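Local structure of p800 reaction center core protein (Heliobacterium modesticaldum, 5V8K) at residues L258-A263 with H492-L497; Y458-W463 with I507-A512. The protein forms the core of a homodimeric photosynthetic reaction centre, holding bacteriochlorophyll pigments in the membrane and binding a [4Fe-4S] cluster. One frame throughout, in Å; residues are numbered along the deposited sequence.

Overall arrangement
Both contacts are buried, their centres about 12 Å apart, and their segments alternate along the chain, with 458-463 falling between 258-263 and 492-497. They meet directly: Lys261 and Ser495 of interaction 1 reach Asp460 and the carbonyl of Ile459 in interaction 2, so the end of helix 449-459 is shared by both. Interaction 1 covers more surface (206 against 40 Å²) and combines a lysine gripped by oxygens with a patch of apolar methyls. In interaction 2 the protein segments barely touch; a calcium ion spans them, and the second subunit packs on helix 502-513. The chemistry thus passes from direct hydrogen bonding in interaction 1 to metal coordination in interaction 2.

Interaction 1. Residues L258-A263 with H492-L497; sequences LLVKQA and HQLSPL
Lys261 puts its ammonium group against two oxygens of the loop 492-497. NZ donates to Ser495 OG at 2.7 Å and to the backbone oxygen of Leu494, with NZ and O 3.1 Å apart. The second bond arrives from above the carbonyl plane, 47° out of it, rather than along a lone pair. Lys261 CD already lies 3.2 Å from Ser495 OG; the bend at chi3 (-72°) then turns CE and NZ toward the loop, with CE 3.4 Å from the carbonyl O of Leu494.

Asp460 adds a salt bridge and Asn255 a further side-chain oxygen, giving NZ four oxygen partners that fix its position in a buried setting. Ser495 OG is held from two sides as well, since it also makes a probable hydrogen bond to Ile459 O.

Beside this polar cluster the contact is apolar. Leu494 presents both methyls to Val260, its CD1 and CD2 each 3.9 Å from Val260 CG1, and the two side chains cross at about a right angle. With CG1 anti to the backbone N (chi1 -175°), Val260 turns that methyl to the leucine, and Val260 CB follows at 4.0 Å from Leu494 CD2. Gln226 touches both residues of this pair, and Met235 of helix 234-240 packs on Val260.

The contact thus ties the first turn of helix 258-291 to the loop joining helices 475-488 and 502-513. With the nearest atom of the lysine side chain about 5 Å from the calcium ion and NZ bonded to the calcium ligand Asp460, this is a second-shell arrangement beside a metal site.

Interaction 2. Residues Y458-W463 with I507-A512; sequences YIDGCW and IQQTTA. With CA (calcium ion), chain B; GBF (Bacteriochlorophyll g), chain Y.
Gln509 and Asp460 meet through a calcium ion, their side chains arriving from opposite directions. From CB, the glutamine chain turns sharply at chi2 (-79°), which carries its amide off the helix 502-513 toward the metal. At the tip the two amide atoms have separate tasks. OE1 binds the calcium at 2.3 Å, whereas NE2 donates to Gln508 OE1 at 3.1 Å, almost straight (172°) and with the acceptor close to the plane of the Gln509 amide. This bond should hold the amide against rotation and keep the oxygen on the metal.

Asp460 follows helix 449-459, which ends in a Schellman motif with Gly461 (positive phi) as its C-prime residue. It coordinates through one oxygen: OD2 is 2.4 Å from the calcium, but OD1 is 3.5 Å from it. Besides its salt bridge with Lys261, OD1 accepts a hydrogen bond of 2.6 Å from water 1, itself a calcium ligand. OD2 is hydrogen-bonded by Tyr505 as well. The carboxylate and amide planes stand 77° apart, and Asp460 OD2 and Gln509 OE1 remain 3.6 Å from each other. Water 2 and the carbonyl of Leu597 complete five ligands.

Two residues before the aspartate, Tyr458 meets O1A of a bacteriochlorophyll g at its ring edge, CE2 lying 3.5 Å from that oxygen; the pigment methyl CMB sits 4.0 Å above one face, toward the rim. The hydroxyl bonds to Glu378 and Asn489. Cut back to an alanine, this position would lose the ring and hydroxyl, which is likely to leave Glu378 and Asn489 short of a partner and open a gap beside the pigment.

With one carboxylate, two neutral carbonyl oxygens and two waters, the all-oxygen shell suits calcium; the single bound carboxylate probably offsets only part of its charge.

Interaction 1. Residues L258-A263 with H492-L497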
loop_
_atom_site.group_PDB
_atom_site.type_symbol
_atom_site.label_atom_id
_atom_site.label_comp_id
_atom_site.label_asym_id
_atom_site.label_seq_id
_atom_site.Cartn_x
_atom_site.Cartn_y
_atom_site.Cartn_z
ATOM N N LEU A 258 26.026 8.287 -9.520
ATOM C CA LEU A 258 25.553 7.222 -8.635
ATOM C C LEU A 258 25.747 7.557 -7.164
ATOM O O LEU A 258 24.781 7.621 -6.399
ATOM C CB LEU A 258 26.258 5.904 -8.960
ATOM C CG LEU A 258 25.832 4.673 -8.147
ATOM C CD1 LEU A 258 24.461 4.157 -8.544
ATOM C CD2 LEU A 258 26.891 3.590 -8.297
ATOM N N LEU A 259 27.007 7.742 -6.743
ATOM C CA LEU A 259 27.283 7.894 -5.319
ATOM C C LEU A 259 26.847 9.259 -4.816
ATOM O O LEU A 259 26.407 9.376 -3.670
ATOM C CB LEU A 259 28.764 7.690 -5.016
ATOM C CG LEU A 259 29.365 6.349 -5.433
ATOM C CD1 LEU A 259 30.815 6.292 -5.022
ATOM C CD2 LEU A 259 28.571 5.200 -4.779
ATOM N N VAL A 260 26.965 10.289 -5.659
ATOM C CA VAL A 260 26.492 11.607 -5.265
ATOM C C VAL A 260 25.001 11.537 -4.915
ATOM O O VAL A 260 24.546 12.088 -3.911
ATOM C CB VAL A 260 26.747 12.638 -6.371
ATOM C CG1 VAL A 260 26.348 14.030 -5.878
ATOM C CG2 VAL A 260 28.176 12.638 -6.824
ATOM N N LYS A 261 24.219 10.885 -5.762
ATOM C CA LYS A 261 22.785 10.824 -5.509
ATOM C C LYS A 261 22.440 9.959 -4.303
ATOM O O LYS A 261 21.416 10.214 -3.662
ATOM C CB LYS A 261 22.059 10.364 -6.767
ATOM C CG LYS A 261 22.115 11.421 -7.808
ATOM C CD LYS A 261 21.456 11.027 -9.097
ATOM C CE LYS A 261 22.246 10.029 -9.827
ATOM N NZ LYS A 261 21.589 9.605 -11.076
ATOM N N GLN A 262 23.283 8.989 -3.934
ATOM C CA GLN A 262 23.072 8.286 -2.666
ATOM C C GLN A 262 23.281 9.228 -1.486
ATOM O O GLN A 262 22.476 9.246 -0.543
ATOM C CB GLN A 262 23.996 7.080 -2.548
ATOM C CG GLN A 262 23.575 5.905 -3.405
ATOM C CD GLN A 262 24.680 4.844 -3.574
ATOM O OE1 GLN A 262 25.488 4.617 -2.679
ATOM N NE2 GLN A 262 24.681 4.177 -4.704
ATOM N N ALA A 263 24.318 10.055 -1.542
ATOM C CA ALA A 263 24.543 11.029 -0.484
ATOM C C ALA A 263 23.408 12.038 -0.416
ATOM O O ALA A 263 23.000 12.468 0.672
ATOM C CB ALA A 263 25.850 11.756 -0.712
ATOM N N HIS A 492 22.633 17.642 -14.907
ATOM C CA HIS A 492 23.027 16.719 -15.969
ATOM C C HIS A 492 24.386 16.082 -15.699
ATOM O O HIS A 492 24.682 15.031 -16.279
ATOM C CB HIS A 492 23.005 17.419 -17.321
ATOM C CG HIS A 492 24.251 18.173 -17.640
ATOM N ND1 HIS A 492 24.413 19.505 -17.323
ATOM C CD2 HIS A 492 25.391 17.792 -18.268
ATOM C CE1 HIS A 492 25.610 19.906 -17.716
ATOM N NE2 HIS A 492 26.219 18.888 -18.299
ATOM N N GLN A 493 25.206 16.695 -14.830
ATOM C CA GLN A 493 26.440 16.070 -14.332
ATOM C C GLN A 493 26.182 14.751 -13.602
ATOM O O GLN A 493 27.039 13.859 -13.602
ATOM C CB GLN A 493 27.159 17.003 -13.362
ATOM C CG GLN A 493 27.802 18.184 -13.990
ATOM C CD GLN A 493 29.023 17.780 -14.791
ATOM O OE1 GLN A 493 30.037 17.349 -14.228
ATOM N NE2 GLN A 493 28.921 17.874 -16.112
ATOM N N LEU A 494 25.037 14.626 -12.943
ATOM C CA LEU A 494 24.715 13.452 -12.136
ATOM C C LEU A 494 23.741 12.486 -12.800
ATOM O O LEU A 494 23.801 11.280 -12.523
ATOM C CB LEU A 494 24.125 13.892 -10.792
ATOM C CG LEU A 494 24.787 15.033 -10.032
ATOM C CD1 LEU A 494 24.013 15.179 -8.738
ATOM C CD2 LEU A 494 26.222 14.703 -9.738
ATOM N N SER A 495 22.834 12.991 -13.651
ATOM C CA SER A 495 21.758 12.199 -14.215
ATOM C C SER A 495 21.476 12.649 -15.648
ATOM O O SER A 495 21.341 13.857 -15.889
ATOM C CB SER A 495 20.472 12.328 -13.387
ATOM O OG SER A 495 20.683 12.007 -12.030
ATOM N N PRO A 496 21.392 11.735 -16.605
ATOM C CA PRO A 496 20.747 12.070 -17.875
ATOM C C PRO A 496 19.257 12.289 -17.678
ATOM O O PRO A 496 18.608 11.629 -16.857
ATOM C CB PRO A 496 20.987 10.831 -18.742
ATOM C CG PRO A 496 21.557 9.827 -17.876
ATOM C CD PRO A 496 21.547 10.290 -16.458
ATOM N N LEU A 497 18.704 13.217 -18.445
ATOM C CA LEU A 497 17.253 13.359 -18.477
ATOM C C LEU A 497 16.670 12.251 -19.353
ATOM O O LEU A 497 16.861 12.252 -20.566
ATOM C CB LEU A 497 16.864 14.744 -18.989
ATOM C CG LEU A 497 15.363 14.982 -19.021
ATOM C CD1 LEU A 497 14.812 15.022 -17.631
ATOM C CD2 LEU A 497 15.094 16.287 -19.714
#

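Interaction 2. Residues Y458-W463 with I507-A512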
loop_
_atom_site.group_PDB
_atom_site.type_symbol
_atom_site.label_atom_id
_atom_site.label_comp_id
_atom_site.label_asym_id
_atom_site.label_seq_id
_atom_site.Cartn_x
_atom_site.Cartn_y
_atom_site.Cartn_z
ATOM N N TYR A 458 12.827 13.446 -9.573
ATOM C CA TYR A 458 13.437 14.510 -10.365
ATOM C C TYR A 458 14.957 14.361 -10.414
ATOM O O TYR A 458 15.574 14.422 -11.490
ATOM C CB TYR A 458 13.047 15.872 -9.806
ATOM C CG TYR A 458 13.739 16.993 -10.512
ATOM C CD1 TYR A 458 13.267 17.464 -11.722
ATOM C CD2 TYR A 458 14.855 17.592 -9.979
ATOM C CE1 TYR A 458 13.914 18.478 -12.405
ATOM C CE2 TYR A 458 15.498 18.624 -10.643
ATOM C CZ TYR A 458 15.036 19.046 -11.873
ATOM O OH TYR A 458 15.669 20.079 -12.570
ATOM N N ILE A 459 15.577 14.189 -9.246
ATOM C CA ILE A 459 17.033 14.183 -9.153
ATOM C C ILE A 459 17.618 13.012 -9.940
ATOM O O ILE A 459 18.682 13.126 -10.540
ATOM C CB ILE A 459 17.438 14.170 -7.664
ATOM C CG1 ILE A 459 17.295 15.579 -7.084
ATOM C CG2 ILE A 459 18.865 13.618 -7.454
ATOM C CD1 ILE A 459 17.339 15.606 -5.561
ATOM N N ASP A 460 16.932 11.888 -9.962
ATOM C CA ASP A 460 17.406 10.745 -10.710
ATOM C C ASP A 460 17.054 10.809 -12.194
ATOM O O ASP A 460 17.178 9.786 -12.863
ATOM C CB ASP A 460 16.852 9.442 -10.146
ATOM C CG ASP A 460 17.911 8.318 -10.126
ATOM O OD1 ASP A 460 19.114 8.612 -10.077
ATOM O OD2 ASP A 460 17.516 7.144 -10.190
ATOM N N GLY A 461 16.614 11.947 -12.726
ATOM C CA GLY A 461 16.440 12.067 -14.167
ATOM C C GLY A 461 15.133 11.544 -14.748
ATOM O O GLY A 461 15.060 11.354 -15.964
ATOM N N CYS A 462 14.113 11.277 -13.932
ATOM C CA CYS A 462 12.768 11.052 -14.462
ATOM C C CYS A 462 12.257 12.255 -15.252
ATOM O O CYS A 462 12.511 13.414 -14.905
ATOM C CB CYS A 462 11.755 10.774 -13.360
ATOM S SG CYS A 462 11.919 9.206 -12.633
ATOM N N TRP A 463 11.503 11.961 -16.307
ATOM C CA TRP A 463 10.660 12.966 -16.941
ATOM C C TRP A 463 9.496 13.293 -16.005
ATOM O O TRP A 463 8.712 12.410 -15.634
ATOM C CB TRP A 463 10.156 12.454 -18.290
ATOM C CG TRP A 463 9.254 13.408 -19.037
ATOM C CD1 TRP A 463 7.905 13.282 -19.249
ATOM C CD2 TRP A 463 9.640 14.624 -19.663
ATOM N NE1 TRP A 463 7.446 14.329 -19.998
ATOM C CE2 TRP A 463 8.490 15.172 -20.265
ATOM C CE3 TRP A 463 10.857 15.296 -19.795
ATOM C CZ2 TRP A 463 8.515 16.352 -20.955
ATOM C CZ3 TRP A 463 10.885 16.451 -20.488
ATOM C CH2 TRP A 463 9.719 16.982 -21.067
ATOM N N ILE A 507 9.737 0.604 -13.868
ATOM C CA ILE A 507 9.879 -0.640 -14.629
ATOM C C ILE A 507 11.336 -0.842 -15.053
ATOM O O ILE A 507 11.876 -1.957 -14.971
ATOM C CB ILE A 507 8.950 -0.656 -15.859
ATOM C CG1 ILE A 507 7.490 -0.756 -15.418
ATOM C CG2 ILE A 507 9.297 -1.865 -16.794
ATOM C CD1 ILE A 507 6.492 -0.603 -16.613
ATOM N N GLN A 508 11.964 0.229 -15.573
ATOM C CA GLN A 508 13.314 0.140 -16.110
ATOM C C GLN A 508 14.357 -0.062 -15.006
ATOM O O GLN A 508 15.261 -0.881 -15.152
ATOM C CB GLN A 508 13.609 1.394 -16.921
ATOM C CG GLN A 508 14.936 1.355 -17.660
ATOM C CD GLN A 508 16.101 1.791 -16.774
ATOM O OE1 GLN A 508 15.971 2.659 -15.919
ATOM N NE2 GLN A 508 17.253 1.214 -17.020
ATOM N N GLN A 509 14.258 0.692 -13.916
ATOM C CA GLN A 509 15.178 0.552 -12.798
ATOM C C GLN A 509 15.049 -0.821 -12.140
ATOM O O GLN A 509 16.053 -1.499 -11.886
ATOM C CB GLN A 509 14.929 1.653 -11.794
ATOM C CG GLN A 509 15.325 3.052 -12.269
ATOM C CD GLN A 509 16.780 3.334 -12.178
ATOM O OE1 GLN A 509 17.317 3.669 -11.114
ATOM N NE2 GLN A 509 17.441 3.214 -13.288
ATOM N N THR A 510 13.820 -1.261 -11.890
ATOM C CA THR A 510 13.617 -2.570 -11.267
ATOM C C THR A 510 14.145 -3.692 -12.150
ATOM O O THR A 510 14.718 -4.671 -11.644
ATOM C CB THR A 510 12.127 -2.777 -10.949
ATOM O OG1 THR A 510 11.671 -1.757 -10.071
ATOM C CG2 THR A 510 11.926 -4.053 -10.264
ATOM N N THR A 511 13.954 -3.579 -13.473
ATOM C CA THR A 511 14.554 -4.522 -14.407
ATOM C C THR A 511 16.085 -4.528 -14.274
ATOM O O THR A 511 16.706 -5.591 -14.222
ATOM C CB THR A 511 14.122 -4.194 -15.845
ATOM O OG1 THR A 511 12.716 -4.394 -15.951
ATOM C CG2 THR A 511 14.802 -5.123 -16.860
ATOM N N ALA A 512 16.697 -3.347 -14.154
ATOM C CA ALA A 512 18.138 -3.264 -13.990
ATOM C C ALA A 512 18.595 -3.877 -12.670
ATOM O O ALA A 512 19.714 -4.390 -12.591
ATOM C CB ALA A 512 18.609 -1.818 -14.058
HETATM CA CA CA B . 18.871 5.133 -10.152
HETATM MG MG GBF Y . 16.411 25.509 -8.009
HETATM C CHA GBF Y . 19.525 25.550 -9.576
HETATM C CHB GBF Y . 15.752 22.663 -9.618
HETATM C CHC GBF Y . 13.721 25.266 -5.875
HETATM C CHD GBF Y . 17.760 28.059 -5.842
HETATM N NA GBF Y . 17.401 24.380 -9.322
HETATM C C1A GBF Y . 18.507 24.566 -10.050
HETATM C C2A GBF Y . 18.972 23.416 -10.909
HETATM C C3A GBF Y . 17.614 22.795 -11.153
HETATM C C4A GBF Y . 16.891 23.301 -9.954
HETATM C CMA GBF Y . 16.984 23.358 -12.442
HETATM C CAA GBF Y . 19.998 22.402 -10.379
HETATM C CBA GBF Y . 19.747 22.030 -8.926
HETATM C CGA GBF Y . 18.665 20.985 -8.749
HETATM O O1A GBF Y . 18.434 20.113 -9.563
HETATM O O2A GBF Y . 17.978 20.926 -7.484
HETATM N NB GBF Y . 14.959 24.120 -7.773
HETATM C C1B GBF Y . 14.788 23.049 -8.561
HETATM C C2B GBF Y . 13.630 22.399 -8.143
HETATM C C3B GBF Y . 13.077 23.126 -7.107
HETATM C C4B GBF Y . 13.912 24.231 -6.917
HETATM C CMB GBF Y . 13.056 21.117 -8.693
HETATM C CAB GBF Y . 11.839 22.651 -6.463
HETATM C CBB GBF Y . 11.231 23.063 -5.397
HETATM N NC GBF Y . 15.895 26.448 -6.279
HETATM C C1C GBF Y . 14.769 26.267 -5.584
HETATM C C2C GBF Y . 14.366 27.036 -4.380
HETATM C C3C GBF Y . 15.636 27.778 -4.488
HETATM C C4C GBF Y . 16.457 27.444 -5.559
HETATM C CMC GBF Y . 13.102 27.839 -4.735
HETATM C CAC GBF Y . 16.050 28.842 -3.542
HETATM C CBC GBF Y . 15.205 29.242 -2.371
HETATM N ND GBF Y . 18.090 26.579 -7.680
HETATM C C1D GBF Y . 18.601 27.527 -6.915
HETATM C C2D GBF Y . 20.090 28.114 -7.123
HETATM C C3D GBF Y . 20.246 27.234 -8.174
HETATM C C4D GBF Y . 19.178 26.369 -8.505
HETATM C CMD GBF Y . 20.988 29.142 -6.508
HETATM C CAD GBF Y . 21.256 27.101 -9.236
HETATM O OBD GBF Y . 22.501 27.364 -9.291
HETATM C CBD GBF Y . 20.838 25.961 -10.108
HETATM C CGD GBF Y . 20.719 26.441 -11.517
HETATM O O1D GBF Y . 19.678 26.949 -11.957
HETATM O O2D GBF Y . 21.884 26.347 -12.341
HETATM C CED GBF Y . 21.764 26.862 -13.661
HETATM C C1 GBF Y . 16.954 19.958 -7.269
HETATM C C2 GBF Y . 16.703 19.880 -5.797
HETATM C C3 GBF Y . 15.719 19.126 -5.307
HETATM C C4 GBF Y . 14.820 18.382 -6.235
HETATM C C5 GBF Y . 15.508 19.049 -3.815
HETATM C C6 GBF Y . 14.246 19.853 -3.441
HETATM C C7 GBF Y . 13.927 19.718 -1.959
HETATM C C8 GBF Y . 13.486 20.757 -1.211
HETATM C C9 GBF Y . 13.252 22.126 -1.805
HETATM C C10 GBF Y . 13.132 20.600 0.248
HETATM C C11 GBF Y . 14.099 19.834 1.077
HETATM C C12 GBF Y . 13.846 20.025 2.559
HETATM C C13 GBF Y . 14.723 19.585 3.480
HETATM C C14 GBF Y . 14.426 19.805 4.929
HETATM C C15 GBF Y . 15.999 18.865 3.088
HETATM O O HOH W 1 20.640 6.711 -9.305
HETATM O O HOH W 2 19.519 5.961 -12.257
#